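Local coordinates for ABC transporter substrate-binding protein (Vibrio cholerae, PDB 3LKV), which probably serves as the periplasmic substrate-binding component of an ABC transporter, holding phenylalanine in the cleft between its two lobes, at residues Gln27-Gly32 / Leu44-Lys49; Lys34-Glu39 / Tyr253-Leu258; Pro20-Thr25 / Gly75-Thr80; Pro92-Ala97 / Val248-Tyr253. All coordinates share one frame; numbering follows the deposited sequence.

Contact 1 of 4, residues Gln27-Gly32 / Leu44-Lys49; sequences QGLLDG and LEFDYK. With ZN (zinc ion), chain C.
Leu30 lays its CD1 methyl squarely over one face of the Phe46 ring: the carbon stands 3.7 Å from the ring centroid and only 6° off the ring normal, a CH-pi contact. Leu29 reaches the same ring differently, its CD2 lying near the ring plane, 4.0 Å from Phe46 CE1. Two neighbouring leucines thus take the face and the edge of one phenylalanine. Phe46 can present itself this way because CG is turned anti to the backbone N (chi1 -176°), which carries the ring out from the strand to the helix. Leu44, two residues earlier, adds a looser touch, its CD2 lying 4.4 Å from Leu30 CD1. Helix 20-35 and strand 44-50 are the second and third elements of a beta-alpha-beta unit begun by strand 9-15, and the two segments run antiparallel at 175°. From strand 9-15, Val13 also packs on Leu29 and Phe46. On the side of strand 44-50 turned from the helix, Glu45 OE2 binds zinc at 2.0 Å, while Asp47 chelates it through both carboxylate oxygens. Glu45 and Asp47 of the second subunit bind zinc here too, placing the site between the two copies; Lys10 hydrogen-bonds to Glu45 OE2 and Asp47 OD2.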
loop_
_atom_site.group_PDB
_atom_site.type_symbol
_atom_site.label_atom_id
_atom_site.label_comp_id
_atom_site.label_asym_id
_atom_site.label_seq_id
_atom_site.Cartn_x
_atom_site.Cartn_y
_atom_site.Cartn_z
ATOM N N GLN A 27 -3.548 -8.044 -4.966
ATOM C CA GLN A 27 -4.327 -6.807 -4.996
ATOM C C GLN A 27 -5.822 -7.119 -4.976
ATOM O O GLN A 27 -6.646 -6.441 -4.321
ATOM C CB GLN A 27 -4.008 -6.019 -6.264
ATOM C CG GLN A 27 -4.655 -4.611 -6.288
ATOM C CD GLN A 27 -4.213 -3.728 -5.129
ATOM O OE1 GLN A 27 -3.036 -3.428 -5.010
ATOM N NE2 GLN A 27 -5.164 -3.283 -4.276
ATOM N N GLY A 28 -6.173 -8.137 -5.732
ATOM C CA GLY A 28 -7.552 -8.610 -5.761
ATOM C C GLY A 28 -8.077 -9.047 -4.401
ATOM O O GLY A 28 -9.224 -8.756 -4.031
ATOM N N LEU A 29 -7.223 -9.719 -3.650
ATOM C CA LEU A 29 -7.580 -10.135 -2.327
ATOM C C LEU A 29 -7.863 -8.928 -1.408
ATOM O O LEU A 29 -8.852 -8.907 -0.663
ATOM C CB LEU A 29 -6.464 -10.992 -1.756
ATOM C CG LEU A 29 -6.601 -11.291 -0.257
ATOM C CD1 LEU A 29 -7.908 -12.012 0.048
ATOM C CD2 LEU A 29 -5.386 -12.136 0.191
ATOM N N LEU A 30 -6.930 -7.974 -1.438
ATOM C CA LEU A 30 -7.045 -6.771 -0.693
ATOM C C LEU A 30 -8.347 -5.994 -1.027
ATOM O O LEU A 30 -9.058 -5.582 -0.123
ATOM C CB LEU A 30 -5.809 -5.897 -0.936
ATOM C CG LEU A 30 -5.684 -4.609 -0.097
ATOM C CD1 LEU A 30 -5.518 -5.013 1.427
ATOM C CD2 LEU A 30 -4.512 -3.689 -0.600
ATOM N N ASP A 31 -8.648 -5.812 -2.312
ATOM C CA ASP A 31 -9.854 -5.072 -2.739
ATOM C C ASP A 31 -11.116 -5.860 -2.405
ATOM O O ASP A 31 -12.114 -5.296 -1.975
ATOM C CB ASP A 31 -9.823 -4.770 -4.239
ATOM C CG ASP A 31 -8.617 -3.881 -4.658
ATOM O OD1 ASP A 31 -7.943 -3.311 -3.771
ATOM O OD2 ASP A 31 -8.366 -3.767 -5.887
ATOM N N GLY A 32 -11.059 -7.178 -2.550
ATOM C CA GLY A 32 -12.211 -7.997 -2.208
ATOM C C GLY A 32 -12.493 -7.955 -0.709
ATOM O O GLY A 32 -13.658 -7.924 -0.293
ATOM N N LEU A 44 -8.635 -4.190 9.684
ATOM C CA LEU A 44 -7.905 -5.241 8.970
ATOM C C LEU A 44 -6.433 -4.924 9.089
ATOM O O LEU A 44 -6.041 -3.819 8.768
ATOM C CB LEU A 44 -8.282 -5.289 7.469
ATOM C CG LEU A 44 -7.429 -6.222 6.615
ATOM C CD1 LEU A 44 -7.590 -7.688 6.996
ATOM C CD2 LEU A 44 -7.752 -5.999 5.094
ATOM N N GLU A 45 -5.652 -5.885 9.566
ATOM C CA GLU A 45 -4.192 -5.845 9.540
ATOM C C GLU A 45 -3.850 -6.896 8.461
ATOM O O GLU A 45 -4.146 -8.079 8.610
ATOM C CB GLU A 45 -3.584 -6.222 10.904
ATOM C CG GLU A 45 -2.029 -6.330 10.912
ATOM C CD GLU A 45 -1.449 -6.903 12.236
ATOM O OE1 GLU A 45 -2.221 -7.089 13.179
ATOM O OE2 GLU A 45 -0.206 -7.139 12.356
ATOM N N PHE A 46 -3.227 -6.439 7.396
ATOM C CA PHE A 46 -2.951 -7.267 6.227
ATOM C C PHE A 46 -1.416 -7.284 6.130
ATOM O O PHE A 46 -0.814 -6.338 5.705
ATOM C CB PHE A 46 -3.603 -6.576 5.034
ATOM C CG PHE A 46 -3.512 -7.296 3.762
ATOM C CD1 PHE A 46 -4.469 -8.206 3.395
ATOM C CD2 PHE A 46 -2.494 -7.001 2.856
ATOM C CE1 PHE A 46 -4.428 -8.834 2.149
ATOM C CE2 PHE A 46 -2.442 -7.636 1.603
ATOM C CZ PHE A 46 -3.407 -8.532 1.249
ATOM N N ASP A 47 -0.800 -8.333 6.588
ATOM C CA ASP A 47 0.659 -8.444 6.535
ATOM C C ASP A 47 0.995 -9.314 5.330
ATOM O O ASP A 47 0.255 -10.223 4.984
ATOM C CB ASP A 47 1.168 -9.149 7.789
ATOM C CG ASP A 47 0.995 -8.312 9.046
ATOM O OD1 ASP A 47 1.124 -7.091 8.949
ATOM O OD2 ASP A 47 0.770 -8.869 10.141
ATOM N N TYR A 48 2.155 -9.069 4.770
ATOM C CA TYR A 48 2.557 -9.558 3.490
ATOM C C TYR A 48 4.077 -9.814 3.521
ATOM O O TYR A 48 4.852 -8.982 3.960
ATOM C CB TYR A 48 2.217 -8.488 2.451
ATOM C CG TYR A 48 2.942 -8.738 1.196
ATOM C CD1 TYR A 48 2.754 -9.943 0.510
ATOM C CD2 TYR A 48 3.910 -7.851 0.735
ATOM C CE1 TYR A 48 3.480 -10.236 -0.639
ATOM C CE2 TYR A 48 4.651 -8.141 -0.421
ATOM C CZ TYR A 48 4.428 -9.339 -1.080
ATOM O OH TYR A 48 5.133 -9.618 -2.242
ATOM N N LYS A 49 4.509 -10.963 3.031
ATOM C CA LYS A 49 5.930 -11.259 2.858
ATOM C C LYS A 49 6.131 -12.009 1.533
ATOM O O LYS A 49 5.336 -12.922 1.206
ATOM C CB LYS A 49 6.457 -12.118 4.004
ATOM C CG LYS A 49 6.721 -11.428 5.392
ATOM C CD LYS A 49 7.761 -10.267 5.311
ATOM C CE LYS A 49 8.262 -9.728 6.730
ATOM N NZ LYS A 49 8.994 -10.854 7.442
HETATM ZN ZN ZN C . 1.129 -6.873 10.882
#

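Contact 2 of 4, residues Lys34-Glu39 / Tyr253-Leu258; sequences KAKGYE and YVAAIL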
loop_
_atom_site.group_PDB
_atom_site.type_symbol
_atom_site.label_atom_id
_atom_site.label_comp_id
_atom_site.label_asym_id
_atom_site.label_seq_id
_atom_site.Cartn_x
_atom_site.Cartn_y
_atom_site.Cartn_z
ATOM N N LYS A 34 -11.814 -5.413 1.266
ATOM C CA LYS A 34 -12.439 -4.106 1.441
ATOM C C LYS A 34 -13.935 -4.148 1.126
ATOM O O LYS A 34 -14.724 -3.695 1.924
ATOM C CB LYS A 34 -11.777 -3.077 0.523
ATOM C CG LYS A 34 -12.221 -1.612 0.788
ATOM C CD LYS A 34 -11.127 -0.660 0.211
ATOM C CE LYS A 34 -11.209 0.770 0.746
ATOM N NZ LYS A 34 -12.546 1.357 0.465
ATOM N N ALA A 35 -14.309 -4.695 -0.023
ATOM C CA ALA A 35 -15.725 -4.802 -0.373
ATOM C C ALA A 35 -16.496 -5.648 0.659
ATOM O O ALA A 35 -17.665 -5.437 0.863
ATOM C CB ALA A 35 -15.911 -5.341 -1.845
ATOM N N LYS A 36 -15.839 -6.569 1.360
ATOM C CA LYS A 36 -16.509 -7.338 2.433
ATOM C C LYS A 36 -16.518 -6.621 3.788
ATOM O O LYS A 36 -16.898 -7.223 4.777
ATOM C CB LYS A 36 -15.822 -8.705 2.642
ATOM C CG LYS A 36 -15.853 -9.697 1.452
ATOM C CD LYS A 36 -17.254 -10.203 1.263
ATOM C CE LYS A 36 -17.310 -11.386 0.345
ATOM N NZ LYS A 36 -18.567 -12.123 0.649
ATOM N N GLY A 37 -16.096 -5.361 3.852
ATOM C CA GLY A 37 -16.013 -4.630 5.116
ATOM C C GLY A 37 -14.720 -4.761 5.922
ATOM O O GLY A 37 -14.667 -4.317 7.074
ATOM N N TYR A 38 -13.663 -5.362 5.351
ATOM C CA TYR A 38 -12.346 -5.407 6.009
ATOM C C TYR A 38 -11.367 -4.417 5.350
ATOM O O TYR A 38 -10.912 -4.637 4.225
ATOM C CB TYR A 38 -11.766 -6.813 6.030
ATOM C CG TYR A 38 -12.645 -7.788 6.782
ATOM C CD1 TYR A 38 -12.589 -7.911 8.154
ATOM C CD2 TYR A 38 -13.579 -8.533 6.110
ATOM C CE1 TYR A 38 -13.448 -8.777 8.833
ATOM C CE2 TYR A 38 -14.413 -9.409 6.771
ATOM C CZ TYR A 38 -14.356 -9.518 8.118
ATOM O OH TYR A 38 -15.212 -10.412 8.685
ATOM N N GLU A 39 -11.055 -3.344 6.070
ATOM C CA GLU A 39 -10.283 -2.251 5.536
ATOM C C GLU A 39 -9.031 -2.034 6.348
ATOM O O GLU A 39 -9.092 -1.887 7.581
ATOM C CB GLU A 39 -11.053 -0.935 5.629
ATOM C CG GLU A 39 -11.977 -0.589 4.528
ATOM C CD GLU A 39 -12.510 0.877 4.719
ATOM O OE1 GLU A 39 -11.702 1.836 4.574
ATOM O OE2 GLU A 39 -13.708 1.062 5.054
ATOM N N TYR A 253 -13.460 -16.580 0.675
ATOM C CA TYR A 253 -13.043 -17.624 1.600
ATOM C C TYR A 253 -12.531 -17.012 2.923
ATOM O O TYR A 253 -12.913 -17.391 4.054
ATOM C CB TYR A 253 -11.906 -18.484 0.957
ATOM C CG TYR A 253 -12.337 -19.489 -0.106
ATOM C CD1 TYR A 253 -12.490 -20.848 0.211
ATOM C CD2 TYR A 253 -12.552 -19.104 -1.415
ATOM C CE1 TYR A 253 -12.905 -21.778 -0.709
ATOM C CE2 TYR A 253 -12.999 -20.071 -2.402
ATOM C CZ TYR A 253 -13.160 -21.396 -2.026
ATOM O OH TYR A 253 -13.537 -22.361 -2.941
ATOM N N VAL A 254 -11.627 -16.055 2.798
ATOM C CA VAL A 254 -11.089 -15.406 3.991
ATOM C C VAL A 254 -12.229 -14.800 4.853
ATOM O O VAL A 254 -12.285 -15.029 6.042
ATOM C CB VAL A 254 -10.064 -14.349 3.613
ATOM C CG1 VAL A 254 -9.656 -13.564 4.838
ATOM C CG2 VAL A 254 -8.842 -14.995 2.941
ATOM N N ALA A 255 -13.170 -14.085 4.249
ATOM C CA ALA A 255 -14.256 -13.493 5.051
ATOM C C ALA A 255 -15.108 -14.578 5.701
ATOM O O ALA A 255 -15.490 -14.441 6.869
ATOM C CB ALA A 255 -15.134 -12.508 4.270
ATOM N N ALA A 256 -15.388 -15.662 4.970
ATOM C CA ALA A 256 -16.241 -16.710 5.527
ATOM C C ALA A 256 -15.521 -17.310 6.730
ATOM O O ALA A 256 -16.123 -17.553 7.762
ATOM C CB ALA A 256 -16.585 -17.782 4.450
ATOM N N ILE A 257 -14.215 -17.468 6.645
ATOM C CA ILE A 257 -13.489 -18.075 7.765
ATOM C C ILE A 257 -13.493 -17.142 8.970
ATOM O O ILE A 257 -13.672 -17.554 10.123
ATOM C CB ILE A 257 -12.050 -18.465 7.340
ATOM C CG1 ILE A 257 -12.153 -19.636 6.359
ATOM C CG2 ILE A 257 -11.145 -18.806 8.545
ATOM C CD1 ILE A 257 -10.896 -20.019 5.588
ATOM N N LEU A 258 -13.279 -15.873 8.702
ATOM C CA LEU A 258 -13.231 -14.879 9.771
ATOM C C LEU A 258 -14.561 -14.854 10.523
ATOM O O LEU A 258 -14.589 -14.561 11.684
ATOM C CB LEU A 258 -12.919 -13.477 9.189
ATOM C CG LEU A 258 -11.445 -13.233 8.780
ATOM C CD1 LEU A 258 -11.317 -11.933 8.075
ATOM C CD2 LEU A 258 -10.502 -13.264 9.983
#
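A Schellman motif ends helix 20-35, and the residues around it meet the last turns of helix 243-258. Gly37, with positive phi, is the C-prime residue; its N bonds to Lys34 O at 2.9 Å and the N of Tyr38 returns to Leu33 O. Lys36, just before the turn, and Tyr38, just after it, both point their CB atoms at the second helix. Their shared target is the methyl of Ala255, whose CB lies 4.0 Å from Lys36 CG and equally far from Tyr38 CE2, meeting the tyrosine ring obliquely. One helical turn on, Leu258 approaches from the opposite direction and sets CD1 over a face of that ring, 4.0 Å from its centroid and offset toward the rim, as a CH-pi contact. Tyr38 OH also lies 3.9 Å from Leu258 CB. Lys36 CG lies anti to its carbonyl carbon (chi1 -63°), which brings it to the alanine methyl; beyond the bend at chi2, NZ makes a long, weak ion pair with Asp252. Between the segments themselves no hydrogen bond forms: the junction itself is apolar, and the phenol hydroxyl is satisfied at its margin by Glu259 OE2.

Contact 3 of 4, residues Pro20-Thr25 / Gly75-Thr80; sequences PALDAT and GIATPT. With PHE (phenylalanine), chain B.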
loop_
_atom_site.group_PDB
_atom_site.type_symbol
_atom_site.label_atom_id
_atom_site.label_comp_id
_atom_site.label_asym_id
_atom_site.label_seq_id
_atom_site.Cartn_x
_atom_site.Cartn_y
_atom_site.Cartn_z
ATOM N N PRO A 20 3.904 -10.491 -11.956
ATOM C CA PRO A 20 2.631 -9.777 -12.080
ATOM C C PRO A 20 1.370 -10.570 -11.761
ATOM O O PRO A 20 0.482 -10.023 -11.108
ATOM C CB PRO A 20 2.636 -9.319 -13.553
ATOM C CG PRO A 20 4.115 -9.048 -13.874
ATOM C CD PRO A 20 4.885 -10.084 -13.001
ATOM N N ALA A 21 1.285 -11.849 -12.161
ATOM C CA ALA A 21 0.071 -12.624 -11.847
ATOM C C ALA A 21 -0.173 -12.714 -10.335
ATOM O O ALA A 21 -1.318 -12.589 -9.840
ATOM C CB ALA A 21 0.086 -14.005 -12.446
ATOM N N LEU A 22 0.886 -12.952 -9.586
ATOM C CA LEU A 22 0.691 -13.119 -8.137
ATOM C C LEU A 22 0.418 -11.801 -7.455
ATOM O O LEU A 22 -0.359 -11.759 -6.481
ATOM C CB LEU A 22 1.870 -13.789 -7.494
ATOM C CG LEU A 22 2.212 -15.164 -8.091
ATOM C CD1 LEU A 22 3.306 -15.734 -7.284
ATOM C CD2 LEU A 22 1.016 -16.091 -8.116
ATOM N N ASP A 23 1.033 -10.733 -7.964
ATOM C CA ASP A 23 0.732 -9.400 -7.472
ATOM C C ASP A 23 -0.699 -8.993 -7.778
ATOM O O ASP A 23 -1.291 -8.291 -6.975
ATOM C CB ASP A 23 1.700 -8.339 -7.998
ATOM C CG ASP A 23 3.118 -8.494 -7.398
ATOM O OD1 ASP A 23 3.373 -9.318 -6.468
ATOM O OD2 ASP A 23 4.011 -7.785 -7.882
ATOM N N ALA A 24 -1.256 -9.420 -8.906
ATOM C CA ALA A 24 -2.643 -9.088 -9.202
ATOM C C ALA A 24 -3.546 -9.885 -8.255
ATOM O O ALA A 24 -4.565 -9.401 -7.824
ATOM C CB ALA A 24 -3.024 -9.373 -10.691
ATOM N N THR A 25 -3.178 -11.126 -7.968
ATOM C CA THR A 25 -3.955 -11.925 -7.073
ATOM C C THR A 25 -4.003 -11.259 -5.714
ATOM O O THR A 25 -5.052 -11.151 -5.106
ATOM C CB THR A 25 -3.375 -13.326 -6.936
ATOM O OG1 THR A 25 -3.365 -13.948 -8.226
ATOM C CG2 THR A 25 -4.206 -14.148 -6.028
ATOM N N GLY A 75 -1.796 -18.385 1.369
ATOM C CA GLY A 75 -0.617 -18.775 0.614
ATOM C C GLY A 75 -0.875 -18.567 -0.858
ATOM O O GLY A 75 -1.682 -19.295 -1.483
ATOM N N ILE A 76 -0.199 -17.594 -1.437
ATOM C CA ILE A 76 -0.351 -17.334 -2.830
ATOM C C ILE A 76 0.806 -18.079 -3.556
ATOM O O ILE A 76 1.993 -17.746 -3.374
ATOM C CB ILE A 76 -0.239 -15.841 -3.122
ATOM C CG1 ILE A 76 -1.302 -15.038 -2.402
ATOM C CG2 ILE A 76 -0.313 -15.589 -4.604
ATOM C CD1 ILE A 76 -1.184 -13.460 -2.637
ATOM N N ALA A 77 0.431 -19.060 -4.377
ATOM C CA ALA A 77 1.341 -19.916 -5.146
ATOM C C ALA A 77 1.718 -21.146 -4.327
ATOM O O ALA A 77 1.626 -21.162 -3.100
ATOM C CB ALA A 77 2.584 -19.156 -5.678
ATOM N N THR A 78 2.123 -22.190 -5.028
ATOM C CA THR A 78 2.238 -23.520 -4.430
ATOM C C THR A 78 3.312 -23.656 -3.353
ATOM O O THR A 78 3.059 -24.218 -2.286
ATOM C CB THR A 78 2.403 -24.600 -5.537
ATOM O OG1 THR A 78 1.172 -24.678 -6.262
ATOM C CG2 THR A 78 2.707 -25.967 -4.927
ATOM N N PRO A 79 4.528 -23.169 -3.628
ATOM C CA PRO A 79 5.619 -23.433 -2.660
ATOM C C PRO A 79 5.377 -22.717 -1.319
ATOM O O PRO A 79 5.615 -23.286 -0.274
ATOM C CB PRO A 79 6.883 -22.934 -3.372
ATOM C CG PRO A 79 6.508 -22.754 -4.779
ATOM C CD PRO A 79 5.007 -22.529 -4.846
ATOM N N THR A 80 4.788 -21.532 -1.341
ATOM C CA THR A 80 4.531 -20.809 -0.090
ATOM C C THR A 80 3.339 -21.449 0.598
ATOM O O THR A 80 3.372 -21.609 1.796
ATOM C CB THR A 80 4.320 -19.316 -0.357
ATOM O OG1 THR A 80 3.915 -19.147 -1.723
ATOM C CG2 THR A 80 5.667 -18.551 -0.186
HETATM N N PHE B . -0.329 -21.549 -10.245
HETATM C CA PHE B . 1.098 -21.235 -9.837
HETATM C C PHE B . 1.451 -22.075 -8.579
HETATM O O PHE B . 0.730 -23.087 -8.339
HETATM C CB PHE B . 1.323 -19.730 -9.635
HETATM C CG PHE B . 1.449 -18.957 -10.945
HETATM C CD1 PHE B . 2.609 -19.074 -11.732
HETATM C CD2 PHE B . 0.429 -18.150 -11.400
HETATM C CE1 PHE B . 2.723 -18.419 -12.916
HETATM C CE2 PHE B . 0.539 -17.480 -12.581
HETATM C CZ PHE B . 1.669 -17.602 -13.363
HETATM O OXT PHE B . 2.418 -21.827 -7.825
#
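Leu22, with CG anti to the carbonyl carbon (chi1 -57°), carries the apolar part of this contact by splitting its two methyls between consecutive residues. CD2 lies 3.8 Å from Ile76 CG2, the two side chains running alongside one another in opposite senses, while CD1 meets Ala77 CB, also at 3.8 Å. Thr25, one turn along the helix, adds its CG2 more loosely against the same Ile76 methyl. The bound phenylalanine extends this apolar surface: Ala21 CB approaches its ring at CE2, 3.5 Å away, and Leu22 CD2 touches the ring at CD2. Hydrogen bonds then hold the ligand's carboxylate. Thr78 N points almost straight at the ligand OXT (2.8 Å, 168°), and Thr78 OG1 donates to the second oxygen, O, at 2.7 Å. Thr78 follows the N-cap residue Ala77, so the carboxylate sits at the start of helix 78-87, which would probably favour its negative charge. Within the segments, Thr25 OG1 joins the helical N-H of the same residue on Ala21 O, the two donors on either side of the carbonyl plane, and Thr80 OG1 bonds to Ile76 O from above its plane. The start of helix 20-35 thus packs where strand 72-76 gives way to helix 78-87, with strand 9-15 touching Leu22 and Ile76, and Asn203 on helix 203-207 reaching Leu22, Ala77 and the ligand.

Contact 4 of 4, residues Pro92-Ala97 / Val248-Tyr253; sequences PIVFTA and VQTADY. With PHE (phenylalanine), chain B.
The Tyr253 ring has Gln249 O in its plane at one edge, and Val94 CG1 comes to it obliquely; across the contact the tyrosine is touched mainly at its root, with Val94 CG1 4.0 Å from Tyr253 CB. Beyond the ring, Tyr253 OH bonds to the carbonyl of Asp267. The same Val94 methyl also lies 3.8 Å from Thr250 CG2, so one valine branch spans two residues a helical turn apart. Two residues along the strand, Thr96 donates through OG1 to Thr250 OG1 at 2.8 Å, the two side chains nearly perpendicular. Thr96 makes this reach with OG1 anti to its own N (chi1 -169°), and Thr250 OG1 is further bonded to Ile246 O in the preceding helical turn; this buried pair of hydroxyls is therefore linked on into the helix backbone. Past Thr96 the chain turns a corner at Ala97, whose O accepts a 2.9 Å hydrogen bond from the ligand N. Strand 93-96 and helix 248-253 run nearly antiparallel, at 165°. A helix laid on one face of a parallel sheet whose strand ends lead into the ligand cleft forms one side of the three-layer alpha/beta sandwich characteristic of periplasmic binding protein lobes.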
loop_
_atom_site.group_PDB
_atom_site.type_symbol
_atom_site.label_atom_id
_atom_site.label_comp_id
_atom_site.label_asym_id
_atom_site.label_seq_id
_atom_site.Cartn_x
_atom_site.Cartn_y
_atom_site.Cartn_z
ATOM N N PRO A 92 -6.383 -21.509 10.086
ATOM C CA PRO A 92 -6.881 -21.594 8.722
ATOM C C PRO A 92 -5.913 -21.078 7.677
ATOM O O PRO A 92 -5.346 -19.968 7.830
ATOM C CB PRO A 92 -8.146 -20.715 8.762
ATOM C CG PRO A 92 -8.521 -20.707 10.195
ATOM C CD PRO A 92 -7.234 -20.633 10.918
ATOM N N ILE A 93 -5.750 -21.875 6.614
ATOM C CA ILE A 93 -4.947 -21.560 5.446
ATOM C C ILE A 93 -5.870 -21.528 4.236
ATOM O O ILE A 93 -6.584 -22.498 3.951
ATOM C CB ILE A 93 -3.883 -22.606 5.173
ATOM C CG1 ILE A 93 -2.885 -22.648 6.350
ATOM C CG2 ILE A 93 -3.197 -22.292 3.859
ATOM C CD1 ILE A 93 -2.003 -23.887 6.461
ATOM N N VAL A 94 -5.843 -20.418 3.522
ATOM C CA VAL A 94 -6.525 -20.303 2.241
ATOM C C VAL A 94 -5.440 -20.154 1.199
ATOM O O VAL A 94 -4.704 -19.173 1.198
ATOM C CB VAL A 94 -7.366 -19.062 2.181
ATOM C CG1 VAL A 94 -7.972 -18.950 0.790
ATOM C CG2 VAL A 94 -8.451 -19.102 3.324
ATOM N N PHE A 95 -5.296 -21.125 0.345
ATOM C CA PHE A 95 -4.311 -20.989 -0.706
ATOM C C PHE A 95 -5.025 -20.409 -1.892
ATOM O O PHE A 95 -6.272 -20.457 -1.994
ATOM C CB PHE A 95 -3.662 -22.323 -1.087
ATOM C CG PHE A 95 -4.657 -23.395 -1.507
ATOM C CD1 PHE A 95 -5.227 -23.376 -2.762
ATOM C CD2 PHE A 95 -4.987 -24.406 -0.656
ATOM C CE1 PHE A 95 -6.104 -24.340 -3.147
ATOM C CE2 PHE A 95 -5.884 -25.409 -1.029
ATOM C CZ PHE A 95 -6.436 -25.363 -2.277
ATOM N N THR A 96 -4.232 -19.816 -2.768
ATOM C CA THR A 96 -4.735 -19.193 -3.941
ATOM C C THR A 96 -3.716 -19.205 -5.060
ATOM O O THR A 96 -2.549 -19.248 -4.841
ATOM C CB THR A 96 -5.288 -17.787 -3.619
ATOM O OG1 THR A 96 -6.001 -17.327 -4.765
ATOM C CG2 THR A 96 -4.191 -16.759 -3.228
ATOM N N ALA A 97 -4.207 -19.263 -6.280
ATOM C CA ALA A 97 -3.413 -19.375 -7.472
ATOM C C ALA A 97 -2.517 -20.576 -7.376
ATOM O O ALA A 97 -1.329 -20.534 -7.747
ATOM C CB ALA A 97 -2.593 -18.041 -7.733
ATOM N N VAL A 248 -9.988 -11.524 -5.849
ATOM C CA VAL A 248 -11.285 -11.099 -5.340
ATOM C C VAL A 248 -12.095 -12.267 -4.802
ATOM O O VAL A 248 -12.654 -12.201 -3.701
ATOM C CB VAL A 248 -12.092 -10.285 -6.394
ATOM C CG1 VAL A 248 -13.552 -9.959 -5.884
ATOM C CG2 VAL A 248 -11.320 -8.996 -6.762
ATOM N N GLN A 249 -12.100 -13.387 -5.500
ATOM C CA GLN A 249 -12.823 -14.554 -4.971
ATOM C C GLN A 249 -12.155 -15.156 -3.760
ATOM O O GLN A 249 -12.821 -15.765 -2.933
ATOM C CB GLN A 249 -12.924 -15.684 -5.984
ATOM C CG GLN A 249 -13.752 -15.494 -7.217
ATOM C CD GLN A 249 -13.635 -16.752 -8.126
ATOM O OE1 GLN A 249 -13.816 -17.906 -7.691
ATOM N NE2 GLN A 249 -13.287 -16.520 -9.362
ATOM N N THR A 250 -10.833 -15.056 -3.672
ATOM C CA THR A 250 -10.132 -15.490 -2.457
ATOM C C THR A 250 -10.661 -14.780 -1.199
ATOM O O THR A 250 -10.732 -15.371 -0.132
ATOM C CB THR A 250 -8.621 -15.271 -2.575
ATOM O OG1 THR A 250 -8.126 -15.839 -3.820
ATOM C CG2 THR A 250 -7.913 -15.856 -1.349
ATOM N N ALA A 251 -11.096 -13.543 -1.326
ATOM C CA ALA A 251 -11.591 -12.789 -0.167
ATOM C C ALA A 251 -12.871 -13.371 0.367
ATOM O O ALA A 251 -13.150 -13.214 1.533
ATOM C CB ALA A 251 -11.811 -11.307 -0.528
ATOM N N ASP A 252 -13.688 -13.973 -0.486
ATOM C CA ASP A 252 -14.848 -14.702 -0.028
ATOM C C ASP A 252 -14.492 -15.790 0.951
ATOM O O ASP A 252 -15.174 -15.936 1.934
ATOM C CB ASP A 252 -15.618 -15.403 -1.169
ATOM C CG ASP A 252 -16.255 -14.441 -2.152
ATOM O OD1 ASP A 252 -16.316 -13.206 -1.891
ATOM O OD2 ASP A 252 -16.717 -14.943 -3.217
ATOM N N TYR A 253 -13.460 -16.580 0.675
ATOM C CA TYR A 253 -13.043 -17.624 1.600
ATOM C C TYR A 253 -12.531 -17.012 2.923
ATOM O O TYR A 253 -12.913 -17.391 4.054
ATOM C CB TYR A 253 -11.906 -18.484 0.957
ATOM C CG TYR A 253 -12.337 -19.489 -0.106
ATOM C CD1 TYR A 253 -12.490 -20.848 0.211
ATOM C CD2 TYR A 253 -12.552 -19.104 -1.415
ATOM C CE1 TYR A 253 -12.905 -21.778 -0.709
ATOM C CE2 TYR A 253 -12.999 -20.071 -2.402
ATOM C CZ TYR A 253 -13.160 -21.396 -2.026
ATOM O OH TYR A 253 -13.537 -22.361 -2.941
HETATM N N PHE B . -0.329 -21.549 -10.245
HETATM C CA PHE B . 1.098 -21.235 -9.837
HETATM C C PHE B . 1.451 -22.075 -8.579
HETATM O O PHE B . 0.730 -23.087 -8.339
HETATM C CB PHE B . 1.323 -19.730 -9.635
HETATM C CG PHE B . 1.449 -18.957 -10.945
HETATM C CD1 PHE B . 2.609 -19.074 -11.732
HETATM C CD2 PHE B . 0.429 -18.150 -11.400
HETATM C CE1 PHE B . 2.723 -18.419 -12.916
HETATM C CE2 PHE B . 0.539 -17.480 -12.581
HETATM C CZ PHE B . 1.669 -17.602 -13.363
HETATM O OXT PHE B . 2.418 -21.827 -7.825
#

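Helix 20-35 opens three of the four loops. Contact 3 starts at its N-terminal end and closes at 75-80, and the short loop of contact 1, shut by 44-49, is nested inside it. Contact 2 leaves from the C-terminal end of that helix and closes only at 253-258; its loop crosses those of contacts 1 and 3 and encloses contact 4, which joins 92-97 to 248-253 and shares Tyr253 with it. Contacts 1, 3 and 4 reach one parallel sheet, where strands 72-76 and 93-98 are neighbours. Late helix 243-258 is thus tied back to early helix 20-35, and contacts 3 and 4 both meet the phenylalanine.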